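Local coordinates for protein diaminopimelate decarboxylase (Helicobacter pylori, PDB 2QGH) that probably catalyses the pyridoxal-phosphate-dependent decarboxylation of meso-diaminopimelate to L-lysine, the last step of lysine biosynthesis, at residues I125-V130 against L237-V242; M134-I139 against L185-W190; I142-G147 against S194-P199. One frame throughout, in Å; residues are numbered along the deposited sequence.

Interaction 1 of 3, residues I125-V130 against L237-V242; sequences ILFLNV and LRFFDV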
loop_
_atom_site.group_PDB
_atom_site.type_symbol
_atom_site.label_atom_id
_atom_site.label_comp_id
_atom_site.label_asym_id
_atom_site.label_seq_id
_atom_site.Cartn_x
_atom_site.Cartn_y
_atom_site.Cartn_z
ATOM N N ILE A 125 25.409 12.923 10.332
ATOM C CA ILE A 125 24.395 13.706 9.642
ATOM C C ILE A 125 24.197 15.040 10.368
ATOM O O ILE A 125 24.799 15.265 11.418
ATOM C CB ILE A 125 23.067 12.933 9.551
ATOM C CG1 ILE A 125 22.548 12.577 10.943
ATOM C CG2 ILE A 125 23.282 11.681 8.737
ATOM C CD1 ILE A 125 21.108 12.078 10.925
ATOM N N LEU A 126 23.371 15.932 9.824
ATOM C CA LEU A 126 23.188 17.245 10.465
ATOM C C LEU A 126 22.628 17.139 11.882
ATOM O O LEU A 126 23.205 17.657 12.835
ATOM C CB LEU A 126 22.281 18.148 9.631
ATOM C CG LEU A 126 22.775 19.591 9.430
ATOM C CD1 LEU A 126 21.634 20.446 8.923
ATOM C CD2 LEU A 126 23.306 20.162 10.727
ATOM N N PHE A 127 21.490 16.485 12.027
ATOM C CA PHE A 127 20.939 16.327 13.357
ATOM C C PHE A 127 19.811 15.328 13.364
ATOM O O PHE A 127 19.279 14.975 12.305
ATOM C CB PHE A 127 20.468 17.684 13.932
ATOM C CG PHE A 127 19.388 18.387 13.122
ATOM C CD1 PHE A 127 18.163 17.778 12.867
ATOM C CD2 PHE A 127 19.577 19.694 12.688
ATOM C CE1 PHE A 127 17.144 18.464 12.200
ATOM C CE2 PHE A 127 18.565 20.390 12.020
ATOM C CZ PHE A 127 17.346 19.773 11.776
ATOM N N LEU A 128 19.489 14.844 14.560
ATOM C CA LEU A 128 18.390 13.911 14.752
ATOM C C LEU A 128 17.245 14.755 15.296
ATOM O O LEU A 128 17.411 15.480 16.275
ATOM C CB LEU A 128 18.758 12.816 15.758
ATOM C CG LEU A 128 19.370 11.518 15.215
ATOM C CD1 LEU A 128 20.775 11.767 14.712
ATOM C CD2 LEU A 128 19.395 10.474 16.310
ATOM N N ASN A 129 16.093 14.677 14.643
ATOM C CA ASN A 129 14.929 15.441 15.062
ATOM C C ASN A 129 14.096 14.516 15.923
ATOM O O ASN A 129 13.412 13.630 15.414
ATOM C CB ASN A 129 14.157 15.907 13.831
ATOM C CG ASN A 129 13.139 16.971 14.153
ATOM O OD1 ASN A 129 13.414 17.898 14.917
ATOM N ND2 ASN A 129 11.960 16.854 13.563
ATOM N N VAL A 130 14.168 14.712 17.237
ATOM C CA VAL A 130 13.459 13.836 18.165
ATOM C C VAL A 130 12.000 14.215 18.391
ATOM O O VAL A 130 11.643 15.394 18.442
ATOM C CB VAL A 130 14.206 13.747 19.517
ATOM C CG1 VAL A 130 15.698 13.875 19.281
ATOM C CG2 VAL A 130 13.724 14.801 20.456
ATOM N N LEU A 237 20.612 27.765 19.544
ATOM C CA LEU A 237 19.972 27.375 18.287
ATOM C C LEU A 237 20.696 27.945 17.078
ATOM O O LEU A 237 21.146 29.088 17.099
ATOM C CB LEU A 237 18.521 27.855 18.248
ATOM C CG LEU A 237 17.574 27.346 19.328
ATOM C CD1 LEU A 237 16.225 28.039 19.160
ATOM C CD2 LEU A 237 17.436 25.833 19.241
ATOM N N ARG A 238 20.784 27.148 16.018
ATOM C CA ARG A 238 21.448 27.568 14.791
ATOM C C ARG A 238 20.531 27.371 13.587
ATOM O O ARG A 238 20.750 27.969 12.535
ATOM C CB ARG A 238 22.744 26.763 14.595
ATOM C CG ARG A 238 23.839 27.058 15.645
ATOM C CD ARG A 238 24.818 28.141 15.147
ATOM N NE ARG A 238 25.582 28.797 16.218
ATOM C CZ ARG A 238 26.508 29.731 16.002
ATOM N NH1 ARG A 238 26.795 30.110 14.766
ATOM N NH2 ARG A 238 27.124 30.312 17.018
ATOM N N PHE A 239 19.497 26.544 13.761
ATOM C CA PHE A 239 18.542 26.238 12.691
ATOM C C PHE A 239 17.071 26.404 13.095
ATOM O O PHE A 239 16.696 26.230 14.258
ATOM C CB PHE A 239 18.725 24.789 12.213
ATOM C CG PHE A 239 20.127 24.445 11.798
ATOM C CD1 PHE A 239 20.593 24.767 10.530
ATOM C CD2 PHE A 239 20.972 23.770 12.667
ATOM C CE1 PHE A 239 21.881 24.416 10.133
ATOM C CE2 PHE A 239 22.260 23.414 12.279
ATOM C CZ PHE A 239 22.713 23.739 11.003
ATOM N N PHE A 240 16.242 26.716 12.107
ATOM C CA PHE A 240 14.804 26.871 12.297
ATOM C C PHE A 240 14.195 26.067 11.142
ATOM O O PHE A 240 14.234 26.495 9.981
ATOM C CB PHE A 240 14.405 28.348 12.188
ATOM C CG PHE A 240 12.982 28.630 12.622
ATOM C CD1 PHE A 240 12.669 28.765 13.971
ATOM C CD2 PHE A 240 11.962 28.754 11.678
ATOM C CE1 PHE A 240 11.366 29.022 14.380
ATOM C CE2 PHE A 240 10.650 29.011 12.074
ATOM C CZ PHE A 240 10.353 29.146 13.431
ATOM N N ASP A 241 13.639 24.903 11.458
ATOM C CA ASP A 241 13.077 24.028 10.440
ATOM C C ASP A 241 11.558 24.085 10.322
ATOM O O ASP A 241 10.845 23.706 11.245
ATOM C CB ASP A 241 13.506 22.592 10.731
ATOM C CG ASP A 241 13.505 21.726 9.499
ATOM O OD1 ASP A 241 12.591 21.878 8.662
ATOM O OD2 ASP A 241 14.419 20.887 9.375
ATOM N N VAL A 242 11.070 24.520 9.164
ATOM C CA VAL A 242 9.635 24.634 8.920
ATOM C C VAL A 242 9.006 23.394 8.275
ATOM O O VAL A 242 7.802 23.372 8.016
ATOM C CB VAL A 242 9.318 25.847 8.017
ATOM C CG1 VAL A 242 9.890 27.121 8.623
ATOM C CG2 VAL A 242 9.873 25.618 6.638
#
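The phenyl ring of Phe-239 carries Leu-126 CD1 over one face, and Phe-127 directs its own edge toward the Phe-239 face in an offset edge-to-face pair. The ring centroids lie 6.0 Å apart with planes at 61°, and the closest atoms are Phe-127 CE2 and Phe-239 CD2, 4.2 Å apart. Around the rim of Phe-127, near its plane, sit both Phe-239 CD2 and the carboxylate oxygen Asp-241 OD2. Leu-126, Phe-127 and Phe-239 meet across the N-terminal end of the eight-stranded parallel alpha/beta (TIM-type) barrel of the pyridoxal-binding domain, with Asp-241 further in. Strands 127-130 and 239-241 are the fourth and seventh in order and are not paired with each other; their closest CA atoms, those of Phe-127 and Phe-239, are 10.2 Å apart, so side chains alone bridge the gap. Phe-127 CG stands between the backbone N and the carbonyl carbon (chi1 60°), turning the inward-directed ring so that its edge meets Phe-239. Strands 197-203 and 275-278 add Ser-201 and Ile-277 to its surroundings. Leu-126 meets Phe-239 from the opposite direction with both methyls, CD2 lying 3.6 Å from Phe-239 CZ. Further along its strand, toward the C-terminal end of the barrel, Asp-241 lies nearer the cofactor, its side chain about 7 Å from the bound pyridoxal phosphate. Its OD1 accepts a hydrogen bond from the backbone N of Gly-243, and its OD2 lies near Glu-279 OE2, a second carboxylate, in the cofactor pocket. Toward the aromatic pair, OD2 approaches Phe-127 CZ to 3.9 Å, with the carboxylate and ring planes 67° apart.

Interaction 2 of 3, residues M134-I139 against L185-W190; sequences MELKTI and LEMFLW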
loop_
_atom_site.group_PDB
_atom_site.type_symbol
_atom_site.label_atom_id
_atom_site.label_comp_id
_atom_site.label_asym_id
_atom_site.label_seq_id
_atom_site.Cartn_x
_atom_site.Cartn_y
_atom_site.Cartn_z
ATOM N N MET A 134 11.542 10.126 25.597
ATOM C CA MET A 134 12.168 8.812 25.722
ATOM C C MET A 134 13.144 8.577 24.569
ATOM O O MET A 134 14.121 7.850 24.715
ATOM C CB MET A 134 11.110 7.697 25.757
ATOM C CG MET A 134 11.680 6.328 26.164
ATOM S SD MET A 134 10.481 4.952 26.256
ATOM C CE MET A 134 9.439 5.510 27.666
ATOM N N GLU A 135 12.880 9.191 23.419
ATOM C CA GLU A 135 13.775 9.056 22.273
ATOM C C GLU A 135 15.055 9.826 22.587
ATOM O O GLU A 135 16.153 9.380 22.283
ATOM C CB GLU A 135 13.145 9.655 21.010
ATOM C CG GLU A 135 13.905 9.330 19.726
ATOM C CD GLU A 135 13.676 10.359 18.624
ATOM O OE1 GLU A 135 12.556 10.911 18.542
ATOM O OE2 GLU A 135 14.614 10.606 17.828
ATOM N N LEU A 136 14.897 11.000 23.187
ATOM C CA LEU A 136 16.024 11.845 23.544
ATOM C C LEU A 136 16.956 11.126 24.521
ATOM O O LEU A 136 18.177 11.203 24.397
ATOM C CB LEU A 136 15.519 13.148 24.171
ATOM C CG LEU A 136 16.528 14.290 24.336
ATOM C CD1 LEU A 136 16.903 14.860 22.970
ATOM C CD2 LEU A 136 15.920 15.379 25.210
ATOM N N LYS A 137 16.376 10.431 25.493
ATOM C CA LYS A 137 17.167 9.700 26.478
ATOM C C LYS A 137 17.843 8.502 25.820
ATOM O O LYS A 137 18.948 8.109 26.196
ATOM C CB LYS A 137 16.272 9.224 27.629
ATOM C CG LYS A 137 15.760 10.343 28.526
ATOM C CD LYS A 137 14.753 9.815 29.539
ATOM C CE LYS A 137 14.385 10.863 30.585
ATOM N NZ LYS A 137 15.442 11.018 31.627
ATOM N N THR A 138 17.167 7.925 24.833
ATOM C CA THR A 138 17.695 6.775 24.121
ATOM C C THR A 138 18.906 7.196 23.304
ATOM O O THR A 138 19.938 6.519 23.307
ATOM C CB THR A 138 16.630 6.175 23.200
ATOM O OG1 THR A 138 15.484 5.823 23.983
ATOM C CG2 THR A 138 17.156 4.934 22.507
ATOM N N ILE A 139 18.778 8.320 22.611
ATOM C CA ILE A 139 19.866 8.841 21.798
ATOM C C ILE A 139 21.068 9.162 22.688
ATOM O O ILE A 139 22.216 8.862 22.339
ATOM C CB ILE A 139 19.430 10.119 21.059
ATOM C CG1 ILE A 139 18.283 9.795 20.098
ATOM C CG2 ILE A 139 20.608 10.718 20.307
ATOM C CD1 ILE A 139 17.636 11.024 19.458
ATOM N N LEU A 185 10.184 22.512 26.219
ATOM C CA LEU A 185 11.052 23.368 27.013
ATOM C C LEU A 185 11.867 22.506 27.954
ATOM O O LEU A 185 13.065 22.714 28.119
ATOM C CB LEU A 185 10.227 24.376 27.817
ATOM C CG LEU A 185 9.633 25.535 27.005
ATOM C CD1 LEU A 185 8.639 26.316 27.850
ATOM C CD2 LEU A 185 10.755 26.439 26.521
ATOM N N GLU A 186 11.212 21.526 28.558
ATOM C CA GLU A 186 11.881 20.637 29.488
ATOM C C GLU A 186 12.916 19.770 28.766
ATOM O O GLU A 186 14.048 19.625 29.230
ATOM C CB GLU A 186 10.847 19.761 30.199
ATOM C CG GLU A 186 11.432 18.911 31.310
ATOM C CD GLU A 186 10.394 18.053 32.010
ATOM O OE1 GLU A 186 10.792 17.237 32.870
ATOM O OE2 GLU A 186 9.185 18.192 31.700
ATOM N N MET A 187 12.526 19.206 27.627
ATOM C CA MET A 187 13.423 18.360 26.846
ATOM C C MET A 187 14.679 19.129 26.430
ATOM O O MET A 187 15.796 18.611 26.505
ATOM C CB MET A 187 12.693 17.821 25.608
ATOM C CG MET A 187 11.731 16.677 25.901
ATOM S SD MET A 187 10.653 16.229 24.516
ATOM C CE MET A 187 11.841 15.382 23.419
ATOM N N PHE A 188 14.490 20.369 25.999
ATOM C CA PHE A 188 15.610 21.201 25.586
ATOM C C PHE A 188 16.595 21.425 26.730
ATOM O O PHE A 188 17.804 21.245 26.567
ATOM C CB PHE A 188 15.105 22.554 25.079
ATOM C CG PHE A 188 15.006 22.646 23.586
ATOM C CD1 PHE A 188 13.765 22.713 22.959
ATOM C CD2 PHE A 188 16.157 22.689 22.805
ATOM C CE1 PHE A 188 13.672 22.825 21.573
ATOM C CE2 PHE A 188 16.077 22.801 21.417
ATOM C CZ PHE A 188 14.837 22.869 20.800
ATOM N N LEU A 189 16.078 21.834 27.882
ATOM C CA LEU A 189 16.931 22.076 29.038
ATOM C C LEU A 189 17.720 20.808 29.327
ATOM O O LEU A 189 18.901 20.857 29.662
ATOM C CB LEU A 189 16.081 22.464 30.254
ATOM C CG LEU A 189 15.302 23.773 30.087
ATOM C CD1 LEU A 189 14.380 24.003 31.275
ATOM C CD2 LEU A 189 16.288 24.919 29.934
ATOM N N TRP A 190 17.050 19.671 29.162
ATOM C CA TRP A 190 17.646 18.367 29.403
ATOM C C TRP A 190 18.806 18.071 28.460
ATOM O O TRP A 190 19.824 17.509 28.872
ATOM C CB TRP A 190 16.589 17.289 29.241
ATOM C CG TRP A 190 16.806 16.129 30.122
ATOM C CD1 TRP A 190 16.402 16.001 31.422
ATOM C CD2 TRP A 190 17.470 14.915 29.782
ATOM N NE1 TRP A 190 16.773 14.772 31.912
ATOM C CE2 TRP A 190 17.430 14.084 30.926
ATOM C CE3 TRP A 190 18.095 14.444 28.624
ATOM C CZ2 TRP A 190 17.989 12.807 30.943
ATOM C CZ3 TRP A 190 18.650 13.178 28.638
ATOM C CH2 TRP A 190 18.591 12.371 29.794
#
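Apolar contacts centre on Leu-136, which points from helix 133-146 toward helix 181-193 and uses one methyl, CD2, against two residues one turn apart. CD2 lies 4.1 Å from Met-187 CB and also touches Trp-190 at CE3, 4.2 Å away. The same methyl packs in van der Waals contact on the helix backbone, 3.5 Å from Met-187 O. Setting CG anti to the backbone N (chi1 -167°) extends the leucine across the gap between the helices. Met-187 bends at its last torsion, and its side chain continues inward to Val-130 of the barrel.

Contacts with the indole pi system come from Lys-137, whose chain crosses the Trp-190 side chain at about a right angle. Its CG makes an off-centre CH-pi contact, 4.2 Å from the centroid of the Trp-190 six-membered ring, while CE lies above the same ring system toward the rim. The chain is bent at its final torsion (chi4 -78°), bringing NZ to 3.2 Å from Trp-190 CZ2, in an oblique approach. Lys-137 also makes a cation-pi contact with Phe-133, whose ring meets Trp-190 edge-to-face; Lys-193 makes the cation-pi contact with Trp-190. This part of the contact is at the surface, whereas Leu-136 and Met-187 are buried.

Between the two segments there is no hydrogen bond; in helix 133-146, Met-134 O accepts from Thr-138 N and Thr-138 OG1, which reach it from opposite faces of its plane. That flank faces the second subunit, where Tyr-297 of the neighbouring chain packs on Thr-138.

The two helix segments run nearly parallel, at 10° with axes 10.9 Å apart, as expected of successive outer helices in the alpha/beta barrel.

Interaction 3 of 3, residues I142-G147 against S194-P199; sequences IAQSLG and SAFLEP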
loop_
_atom_site.group_PDB
_atom_site.type_symbol
_atom_site.label_atom_id
_atom_site.label_comp_id
_atom_site.label_asym_id
_atom_site.label_seq_id
_atom_site.Cartn_x
_atom_site.Cartn_y
_atom_site.Cartn_z
ATOM N N ILE A 142 23.065 6.125 23.639
ATOM C CA ILE A 142 23.832 5.605 22.519
ATOM C C ILE A 142 24.993 6.533 22.178
ATOM O O ILE A 142 26.094 6.074 21.889
ATOM C CB ILE A 142 22.933 5.394 21.273
ATOM C CG1 ILE A 142 21.874 4.322 21.576
ATOM C CG2 ILE A 142 23.782 4.960 20.075
ATOM C CD1 ILE A 142 20.936 4.028 20.422
ATOM N N ALA A 143 24.750 7.837 22.228
ATOM C CA ALA A 143 25.795 8.805 21.925
ATOM C C ALA A 143 26.912 8.660 22.953
ATOM O O ALA A 143 28.102 8.703 22.624
ATOM C CB ALA A 143 25.227 10.215 21.964
ATOM N N GLN A 144 26.509 8.476 24.202
ATOM C CA GLN A 144 27.457 8.331 25.283
ATOM C C GLN A 144 28.379 7.141 25.079
ATOM O O GLN A 144 29.584 7.234 25.314
ATOM C CB GLN A 144 26.716 8.183 26.601
ATOM C CG GLN A 144 27.631 8.167 27.804
ATOM C CD GLN A 144 26.875 8.212 29.106
ATOM O OE1 GLN A 144 27.464 8.409 30.164
ATOM N NE2 GLN A 144 25.559 8.030 29.040
ATOM N N SER A 145 27.822 6.021 24.635
ATOM C CA SER A 145 28.636 4.831 24.439
ATOM C C SER A 145 29.584 5.002 23.271
ATOM O O SER A 145 30.638 4.371 23.224
ATOM C CB SER A 145 27.756 3.609 24.197
ATOM O OG SER A 145 27.115 3.697 22.946
ATOM N N LEU A 146 29.209 5.854 22.323
ATOM C CA LEU A 146 30.056 6.094 21.155
ATOM C C LEU A 146 31.012 7.252 21.436
ATOM O O LEU A 146 31.892 7.554 20.634
ATOM C CB LEU A 146 29.198 6.407 19.922
ATOM C CG LEU A 146 28.281 5.306 19.380
ATOM C CD1 LEU A 146 27.402 5.878 18.275
ATOM C CD2 LEU A 146 29.112 4.141 18.854
ATOM N N GLY A 147 30.827 7.895 22.584
ATOM C CA GLY A 147 31.682 9.001 22.972
ATOM C C GLY A 147 31.541 10.271 22.154
ATOM O O GLY A 147 32.514 11.010 22.007
ATOM N N SER A 194 23.008 17.695 29.375
ATOM C CA SER A 194 23.698 16.488 28.945
ATOM C C SER A 194 24.982 16.806 28.196
ATOM O O SER A 194 25.054 17.776 27.449
ATOM C CB SER A 194 22.783 15.639 28.062
ATOM O OG SER A 194 23.460 14.472 27.628
ATOM N N ALA A 195 25.994 15.972 28.405
ATOM C CA ALA A 195 27.286 16.147 27.760
ATOM C C ALA A 195 27.294 15.393 26.437
ATOM O O ALA A 195 28.251 15.477 25.657
ATOM C CB ALA A 195 28.391 15.618 28.672
ATOM N N PHE A 196 26.215 14.658 26.181
ATOM C CA PHE A 196 26.130 13.873 24.962
ATOM C C PHE A 196 25.039 14.314 24.002
ATOM O O PHE A 196 24.736 13.624 23.030
ATOM C CB PHE A 196 25.978 12.397 25.329
ATOM C CG PHE A 196 26.988 11.939 26.334
ATOM C CD1 PHE A 196 26.718 12.024 27.697
ATOM C CD2 PHE A 196 28.241 11.492 25.920
ATOM C CE1 PHE A 196 27.685 11.672 28.640
ATOM C CE2 PHE A 196 29.216 11.140 26.852
ATOM C CZ PHE A 196 28.939 11.229 28.214
ATOM N N LEU A 197 24.456 15.472 24.275
ATOM C CA LEU A 197 23.422 16.019 23.419
ATOM C C LEU A 197 23.764 17.473 23.179
ATOM O O LEU A 197 24.349 18.123 24.034
ATOM C CB LEU A 197 22.048 15.914 24.083
ATOM C CG LEU A 197 21.548 14.497 24.376
ATOM C CD1 LEU A 197 20.227 14.574 25.125
ATOM C CD2 LEU A 197 21.392 13.723 23.080
ATOM N N GLU A 198 23.407 17.974 22.007
ATOM C CA GLU A 198 23.666 19.359 21.651
ATOM C C GLU A 198 22.469 19.874 20.860
ATOM O O GLU A 198 22.394 19.700 19.643
ATOM C CB GLU A 198 24.949 19.452 20.819
ATOM C CG GLU A 198 25.267 20.841 20.281
ATOM C CD GLU A 198 26.589 20.887 19.519
ATOM O OE1 GLU A 198 26.830 19.993 18.677
ATOM O OE2 GLU A 198 27.389 21.821 19.756
ATOM N N PRO A 199 21.503 20.507 21.549
ATOM C CA PRO A 199 20.316 21.035 20.871
ATOM C C PRO A 199 20.717 22.194 19.972
ATOM O O PRO A 199 21.219 23.210 20.450
ATOM C CB PRO A 199 19.423 21.468 22.032
ATOM C CG PRO A 199 20.417 21.916 23.058
ATOM C CD PRO A 199 21.475 20.831 22.988
#
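Phe-196 lays its ring against the last turns of helix 133-146, where the side chain of Gln-144 covers one of its faces. Gln-144 CG sits over that face as a CH-pi donor, 3.5 Å from the Phe-196 ring centroid and 17° off the normal. Beyond it the terminal amide is stacked on the phenyl group, the planes 28° apart, with Gln-144 OE1 3.6 Å from Phe-196 CE1. The glutamine crosses the ring face obliquely, its CG anti to the backbone N (chi1 -174°) and its chain extended past that atom. At the base of the ring the backbone itself takes part: Gln-144 CA lies 3.3 Å from Phe-196 CD2. Ala-143, one residue earlier and buried, points its methyl at the phenylalanine main chain, with CB 3.6 Å from Phe-196 O. The opposite face of the ring, toward the rim, carries the methyl of Ala-195.

Phe-196 belongs to the loop that leads from helix 181-193 into strand 197-203, the sixth strand of the alpha/beta barrel, so its ring joins this helix-to-strand turn to the C-terminal end of an outer helix. An ST turn shapes the loop: Phe-196 N donates to Ser-194 OG over 3.1 Å. The same hydroxyl is hydrogen-bonded to Glu-140 OE1, tying the turn to helix 133-146 a second time. Backbone bonding of Phe-196 with Ala-150 ties the loop to strand 150-155.

On the helix side, Gly-147 ends the last turn with positive phi in a Schellman motif. Within that turn, Ile-142 O accepts from Leu-146 N and from Ser-145 OG, the latter at 2.8 Å.

In the fold
The three contacts run from the inside of the barrel to its outer shell. Interaction 1 is the buried one, where aromatic and aliphatic side chains meet across the interior between strands that are not neighbours in the sheet. Interactions 2 and 3 share helix 133-146 and are partly buried: the former sets it against helix 181-193, the latter against the loop leading into strand 197-203. Both pair an aliphatic contact on the inner side with a ring covered by a polar chain near the surface, a lysine in one and a glutamine in the other. Val-130, packed on Ile-139 and Met-187, connects interactions 1 and 2; Leu-197 fits against Leu-136 and Trp-190, connecting 2 and 3.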